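PDB 6EU4: tail spike protein from Acinetobacter phage vB_AbaP_AS12, which probably recognises and cleaves the capsular polysaccharide of its Acinetobacter baumannii host, as tailspikes of related phages do. Local coordinates for residues L283-I297 against A311-V325. Sequence-based numbering, arbitrary orientation. Where two conformers were deposited one is given.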
loop_
_atom_site.group_PDB
_atom_site.type_symbol
_atom_site.label_atom_id
_atom_site.label_comp_id
_atom_site.label_asym_id
_atom_site.label_seq_id
_atom_site.Cartn_x
_atom_site.Cartn_y
_atom_site.Cartn_z
ATOM N N LEU A 283 -21.778 15.477 9.377
ATOM C CA LEU A 283 -22.321 14.181 9.784
ATOM C C LEU A 283 -21.331 13.045 9.566
ATOM O O LEU A 283 -20.961 12.374 10.537
ATOM C CB LEU A 283 -23.640 13.922 9.039
ATOM C CG LEU A 283 -24.319 12.568 9.289
ATOM C CD1 LEU A 283 -24.693 12.434 10.735
ATOM C CD2 LEU A 283 -25.568 12.373 8.405
ATOM N N TYR A 284 -20.906 12.792 8.320
ATOM C CA TYR A 284 -19.822 11.877 7.999
ATOM C C TYR A 284 -18.953 12.491 6.915
ATOM O O TYR A 284 -19.466 13.071 5.963
ATOM C CB TYR A 284 -20.317 10.523 7.468
ATOM C CG TYR A 284 -21.183 9.761 8.409
ATOM C CD1 TYR A 284 -20.655 9.211 9.572
ATOM C CD2 TYR A 284 -22.528 9.545 8.124
ATOM C CE1 TYR A 284 -21.441 8.500 10.434
ATOM C CE2 TYR A 284 -23.330 8.840 8.999
ATOM C CZ TYR A 284 -22.771 8.325 10.151
ATOM O OH TYR A 284 -23.552 7.595 11.016
ATOM N N GLY A 285 -17.645 12.290 7.015
ATOM C CA GLY A 285 -16.773 12.619 5.904
ATOM C C GLY A 285 -17.000 11.671 4.738
ATOM O O GLY A 285 -17.335 12.082 3.622
ATOM N N TRP A 286 -16.824 10.386 5.012
ATOM C CA TRP A 286 -17.049 9.315 4.058
ATOM C C TRP A 286 -18.074 8.367 4.642
ATOM O O TRP A 286 -17.915 7.901 5.777
ATOM C CB TRP A 286 -15.758 8.549 3.795
ATOM C CG TRP A 286 -14.660 9.326 3.212
ATOM C CD1 TRP A 286 -13.848 10.222 3.846
ATOM C CD2 TRP A 286 -14.205 9.262 1.851
ATOM N NE1 TRP A 286 -12.917 10.721 2.964
ATOM C CE2 TRP A 286 -13.119 10.145 1.734
ATOM C CE3 TRP A 286 -14.619 8.540 0.727
ATOM C CZ2 TRP A 286 -12.439 10.344 0.532
ATOM C CZ3 TRP A 286 -13.939 8.731 -0.469
ATOM C CH2 TRP A 286 -12.857 9.629 -0.550
ATOM N N ASP A 287 -19.137 8.114 3.895
ATOM C CA ASP A 287 -20.197 7.195 4.289
ATOM C C ASP A 287 -20.168 6.077 3.249
ATOM O O ASP A 287 -20.682 6.250 2.143
ATOM C CB ASP A 287 -21.547 7.919 4.343
ATOM C CG ASP A 287 -22.682 7.034 4.829
ATOM O OD1 ASP A 287 -22.525 5.786 4.832
ATOM O OD2 ASP A 287 -23.747 7.591 5.205
ATOM N N LEU A 288 -19.516 4.961 3.582
ATOM C CA LEU A 288 -19.232 3.882 2.646
ATOM C C LEU A 288 -20.004 2.635 3.041
ATOM O O LEU A 288 -19.967 2.205 4.206
ATOM C CB LEU A 288 -17.737 3.564 2.617
ATOM C CG LEU A 288 -16.818 4.756 2.371
ATOM C CD1 LEU A 288 -15.393 4.258 2.331
ATOM C CD2 LEU A 288 -17.161 5.489 1.072
ATOM N N ASN A 289 -20.720 2.077 2.080
ATOM C CA ASN A 289 -21.510 0.876 2.280
ATOM C C ASN A 289 -21.272 -0.071 1.111
ATOM O O ASN A 289 -21.365 0.339 -0.052
ATOM C CB ASN A 289 -22.994 1.242 2.403
ATOM C CG ASN A 289 -23.874 0.028 2.579
ATOM O OD1 ASN A 289 -23.582 -0.866 3.392
ATOM N ND2 ASN A 289 -24.962 -0.025 1.807
ATOM N N LYS A 290 -20.929 -1.319 1.421
ATOM C CA LYS A 290 -20.666 -2.352 0.414
ATOM C C LYS A 290 -19.591 -1.904 -0.571
ATOM O O LYS A 290 -19.681 -2.141 -1.777
ATOM C CB LYS A 290 -21.950 -2.748 -0.310
ATOM C CG LYS A 290 -22.996 -3.412 0.590
ATOM C CD LYS A 290 -22.633 -4.857 0.957
ATOM C CE LYS A 290 -23.779 -5.563 1.711
ATOM N NZ LYS A 290 -23.541 -7.033 1.873
HETATM N N MSE A 291 -18.531 -1.308 -0.036
HETATM C CA MSE A 291 -17.427 -0.840 -0.838
HETATM C C MSE A 291 -16.305 -1.876 -0.834
HETATM O O MSE A 291 -15.441 -1.876 0.056
HETATM C CB MSE A 291 -16.937 0.523 -0.311
HETATM C CG MSE A 291 -17.796 1.684 -0.854
HETATM SE SE MSE A 291 -17.343 2.135 -2.723
HETATM C CE MSE A 291 -16.129 3.589 -2.437
ATOM N N GLN A 292 -16.307 -2.745 -1.843
ATOM C CA GLN A 292 -15.327 -3.815 -1.942
ATOM C C GLN A 292 -14.137 -3.370 -2.788
ATOM O O GLN A 292 -14.304 -2.677 -3.798
ATOM C CB GLN A 292 -15.954 -5.067 -2.564
ATOM C CG GLN A 292 -17.396 -5.358 -2.137
ATOM C CD GLN A 292 -17.545 -5.435 -0.635
ATOM O OE1 GLN A 292 -16.558 -5.487 0.094
ATOM N NE2 GLN A 292 -18.785 -5.448 -0.164
ATOM N N GLY A 293 -12.937 -3.810 -2.400
ATOM C CA GLY A 293 -11.761 -3.507 -3.224
ATOM C C GLY A 293 -11.454 -2.031 -3.388
ATOM O O GLY A 293 -11.047 -1.604 -4.481
ATOM N N CYS A 294 -11.591 -1.255 -2.317
ATOM C CA CYS A 294 -11.429 0.194 -2.344
ATOM C C CYS A 294 -10.077 0.615 -1.782
ATOM O O CYS A 294 -9.700 0.198 -0.681
ATOM C CB CYS A 294 -12.542 0.843 -1.527
ATOM S SG CYS A 294 -12.386 2.618 -1.344
ATOM N N THR A 295 -9.355 1.447 -2.529
ATOM C CA THR A 295 -8.075 1.972 -2.081
ATOM C C THR A 295 -8.145 3.489 -2.068
ATOM O O THR A 295 -8.558 4.108 -3.065
ATOM C CB THR A 295 -6.909 1.520 -2.979
ATOM O OG1 THR A 295 -6.878 0.086 -3.122
ATOM C CG2 THR A 295 -5.574 1.959 -2.374
HETATM N N MSE A 296 -7.685 4.083 -0.963
HETATM C CA MSE A 296 -7.487 5.526 -0.841
HETATM C C MSE A 296 -6.000 5.796 -0.678
HETATM O O MSE A 296 -5.360 5.180 0.176
HETATM C CB MSE A 296 -8.279 6.062 0.351
HETATM C CG MSE A 296 -9.758 5.726 0.261
HETATM SE SE MSE A 296 -10.598 6.180 1.990
HETATM C CE MSE A 296 -10.286 8.052 1.970
ATOM N N ILE A 297 -5.435 6.676 -1.516
ATOM C CA ILE A 297 -4.010 6.993 -1.507
ATOM C C ILE A 297 -3.841 8.486 -1.287
ATOM O O ILE A 297 -4.320 9.293 -2.095
ATOM C CB ILE A 297 -3.341 6.564 -2.823
ATOM C CG1 ILE A 297 -3.451 5.059 -2.993
ATOM C CG2 ILE A 297 -1.880 6.990 -2.889
ATOM C CD1 ILE A 297 -3.284 4.645 -4.427
ATOM N N ALA A 311 -19.528 15.578 14.296
ATOM C CA ALA A 311 -19.933 14.573 13.331
ATOM C C ALA A 311 -20.110 13.248 14.051
ATOM O O ALA A 311 -19.611 13.045 15.161
ATOM C CB ALA A 311 -18.878 14.445 12.224
ATOM N N LYS A 312 -20.825 12.329 13.421
ATOM C CA LYS A 312 -20.887 10.990 13.992
ATOM C C LYS A 312 -19.559 10.275 13.820
ATOM O O LYS A 312 -19.045 9.666 14.769
ATOM C CB LYS A 312 -22.032 10.196 13.373
ATOM C CG LYS A 312 -23.393 10.668 13.902
ATOM C CD LYS A 312 -24.545 9.788 13.360
ATOM C CE LYS A 312 -25.933 10.355 13.658
ATOM N NZ LYS A 312 -26.069 10.965 15.017
ATOM N N ALA A 313 -18.986 10.343 12.618
ATOM C CA ALA A 313 -17.702 9.708 12.349
ATOM C C ALA A 313 -17.017 10.396 11.183
ATOM O O ALA A 313 -17.674 10.875 10.257
ATOM C CB ALA A 313 -17.857 8.221 12.019
ATOM N N LEU A 314 -15.688 10.383 11.192
ATOM C CA LEU A 314 -14.969 10.782 9.986
ATOM C C LEU A 314 -15.234 9.786 8.868
ATOM O O LEU A 314 -15.609 10.170 7.749
ATOM C CB LEU A 314 -13.464 10.890 10.258
ATOM C CG LEU A 314 -12.571 11.185 9.051
ATOM C CD1 LEU A 314 -13.023 12.420 8.293
ATOM C CD2 LEU A 314 -11.124 11.359 9.506
ATOM N N PHE A 315 -15.028 8.500 9.162
ATOM C CA PHE A 315 -15.290 7.384 8.257
ATOM C C PHE A 315 -16.344 6.466 8.846
ATOM O O PHE A 315 -16.164 5.920 9.947
ATOM C CB PHE A 315 -14.027 6.548 8.020
ATOM C CG PHE A 315 -12.802 7.342 7.640
ATOM C CD1 PHE A 315 -12.648 7.832 6.349
ATOM C CD2 PHE A 315 -11.754 7.517 8.544
ATOM C CE1 PHE A 315 -11.508 8.536 5.996
ATOM C CE2 PHE A 315 -10.620 8.232 8.201
ATOM C CZ PHE A 315 -10.489 8.735 6.924
ATOM N N LYS A 316 -17.407 6.247 8.098
ATOM C CA LYS A 316 -18.388 5.212 8.385
ATOM C C LYS A 316 -18.231 4.167 7.286
ATOM O O LYS A 316 -18.462 4.465 6.106
ATOM C CB LYS A 316 -19.802 5.771 8.420
ATOM C CG LYS A 316 -20.844 4.678 8.616
ATOM C CD LYS A 316 -22.268 5.240 8.657
ATOM C CE LYS A 316 -23.274 4.163 8.884
ATOM N NZ LYS A 316 -24.665 4.746 8.948
ATOM N N ILE A 317 -17.808 2.959 7.665
ATOM C CA ILE A 317 -17.436 1.919 6.699
ATOM C C ILE A 317 -18.172 0.642 7.067
ATOM O O ILE A 317 -17.868 0.004 8.086
ATOM C CB ILE A 317 -15.916 1.708 6.647
ATOM C CG1 ILE A 317 -15.239 3.059 6.368
ATOM C CG2 ILE A 317 -15.570 0.694 5.566
ATOM C CD1 ILE A 317 -13.737 3.003 6.143
ATOM N N VAL A 318 -19.137 0.269 6.236
ATOM C CA VAL A 318 -20.061 -0.817 6.512
ATOM C C VAL A 318 -19.966 -1.847 5.389
ATOM O O VAL A 318 -20.068 -1.500 4.206
ATOM C CB VAL A 318 -21.495 -0.278 6.673
ATOM C CG1 VAL A 318 -22.476 -1.399 6.844
ATOM C CG2 VAL A 318 -21.549 0.687 7.874
ATOM N N TYR A 319 -19.779 -3.107 5.769
ATOM C CA TYR A 319 -19.668 -4.242 4.841
ATOM C C TYR A 319 -18.780 -3.917 3.632
ATOM O O TYR A 319 -19.123 -4.188 2.478
ATOM C CB TYR A 319 -21.048 -4.712 4.402
ATOM C CG TYR A 319 -21.853 -5.267 5.557
ATOM C CD1 TYR A 319 -21.391 -6.348 6.297
ATOM C CD2 TYR A 319 -23.087 -4.728 5.886
ATOM C CE1 TYR A 319 -22.125 -6.854 7.368
ATOM C CE2 TYR A 319 -23.830 -5.232 6.936
ATOM C CZ TYR A 319 -23.338 -6.289 7.680
ATOM O OH TYR A 319 -24.083 -6.798 8.729
ATOM N N SER A 320 -17.576 -3.420 3.924
ATOM C CA SER A 320 -16.637 -2.941 2.924
ATOM C C SER A 320 -15.256 -3.499 3.223
ATOM O O SER A 320 -14.994 -3.981 4.326
ATOM C CB SER A 320 -16.557 -1.406 2.915
ATOM O OG SER A 320 -17.828 -0.825 2.685
ATOM N N ASN A 321 -14.347 -3.409 2.252
ATOM C CA ASN A 321 -12.933 -3.626 2.557
ATOM C C ASN A 321 -12.117 -2.546 1.859
ATOM O O ASN A 321 -12.212 -2.368 0.640
ATOM C CB ASN A 321 -12.481 -5.068 2.221
ATOM C CG ASN A 321 -12.309 -5.356 0.729
ATOM O OD1 ASN A 321 -13.272 -5.425 -0.044
ATOM N ND2 ASN A 321 -11.061 -5.633 0.342
ATOM N N VAL A 322 -11.357 -1.802 2.663
ATOM C CA VAL A 322 -10.755 -0.524 2.297
ATOM C C VAL A 322 -9.325 -0.499 2.805
ATOM O O VAL A 322 -9.058 -0.899 3.944
ATOM C CB VAL A 322 -11.519 0.672 2.907
ATOM C CG1 VAL A 322 -10.831 1.996 2.591
ATOM C CG2 VAL A 322 -12.992 0.684 2.455
ATOM N N THR A 323 -8.413 0.000 1.971
ATOM C CA THR A 323 -7.037 0.272 2.367
ATOM C C THR A 323 -6.792 1.762 2.229
ATOM O O THR A 323 -7.081 2.335 1.168
ATOM C CB THR A 323 -6.016 -0.468 1.493
ATOM O OG1 THR A 323 -6.209 -1.884 1.569
ATOM C CG2 THR A 323 -4.599 -0.164 1.951
HETATM N N MSE A 324 -6.252 2.376 3.287
HETATM C CA MSE A 324 -5.891 3.783 3.291
HETATM C C MSE A 324 -4.375 3.886 3.378
HETATM O O MSE A 324 -3.779 3.478 4.377
HETATM C CB MSE A 324 -6.540 4.521 4.470
HETATM C CG MSE A 324 -8.002 4.370 4.551
HETATM SE SE MSE A 324 -8.656 5.548 5.976
HETATM C CE MSE A 324 -10.475 4.889 5.985
ATOM N N VAL A 325 -3.751 4.413 2.334
ATOM C CA VAL A 325 -2.298 4.463 2.212
ATOM C C VAL A 325 -1.866 5.920 2.363
ATOM O O VAL A 325 -2.137 6.750 1.487
ATOM C CB VAL A 325 -1.825 3.884 0.871
ATOM C CG1 VAL A 325 -0.316 3.750 0.861
ATOM C CG2 VAL A 325 -2.473 2.548 0.622
HETATM O O HOH W 1 -25.386 6.235 6.660
#
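Trp-286 and Phe-315 lie side by side in register on successive coils of a right-handed parallel beta-helix, CD1 of Trp-286 3.6 Å from CE1 of Phe-315 and their planes inclined by 34°. Their face of the strands points into the coil and is largely apolar, as a buried core demands: the CE methyl of Met-296, a selenomethionine, sits over one face of the indole, toward its rim, and that of Met-324 covers the centre of the Phe-315 ring. Leu-288, Ile-317 and Val-322 extend this packing.

On the outward side of 284-289 and 313-318 the packing is looser and a water enters. Fully extended from a chi1 of 176°, Lys-316 lays its CD over the Tyr-284 ring, 3.9 Å from the centroid, while its NZ reaches a water that also binds OD2 of Asp-287. The water links two side chains whose charged atoms do not touch; the carboxylate is also salt-bridged to Arg-253.

Between the two paired stretches the chain turns, and polar side chains supplement the backbone bonds. Ser-320 OG accepts from Met-291 N (2.9 Å) and donates to Val-318 O; Asn-321 OD1 takes the N-H of Gly-293, whose positive phi suits glycine, from above its carbonyl plane.

Strands 253-257 and 268-274 flank 283-297 on the preceding coil and strands 336-341 and 344-348 follow 311-325, while the outward side of 294-297 and 321-325 is buried against neighbouring subunits: Thr-295 OG1 hydrogen-bonds Ser-298 and Thr-326, and Thr-323 OG1 Thr-326, all of a second subunit.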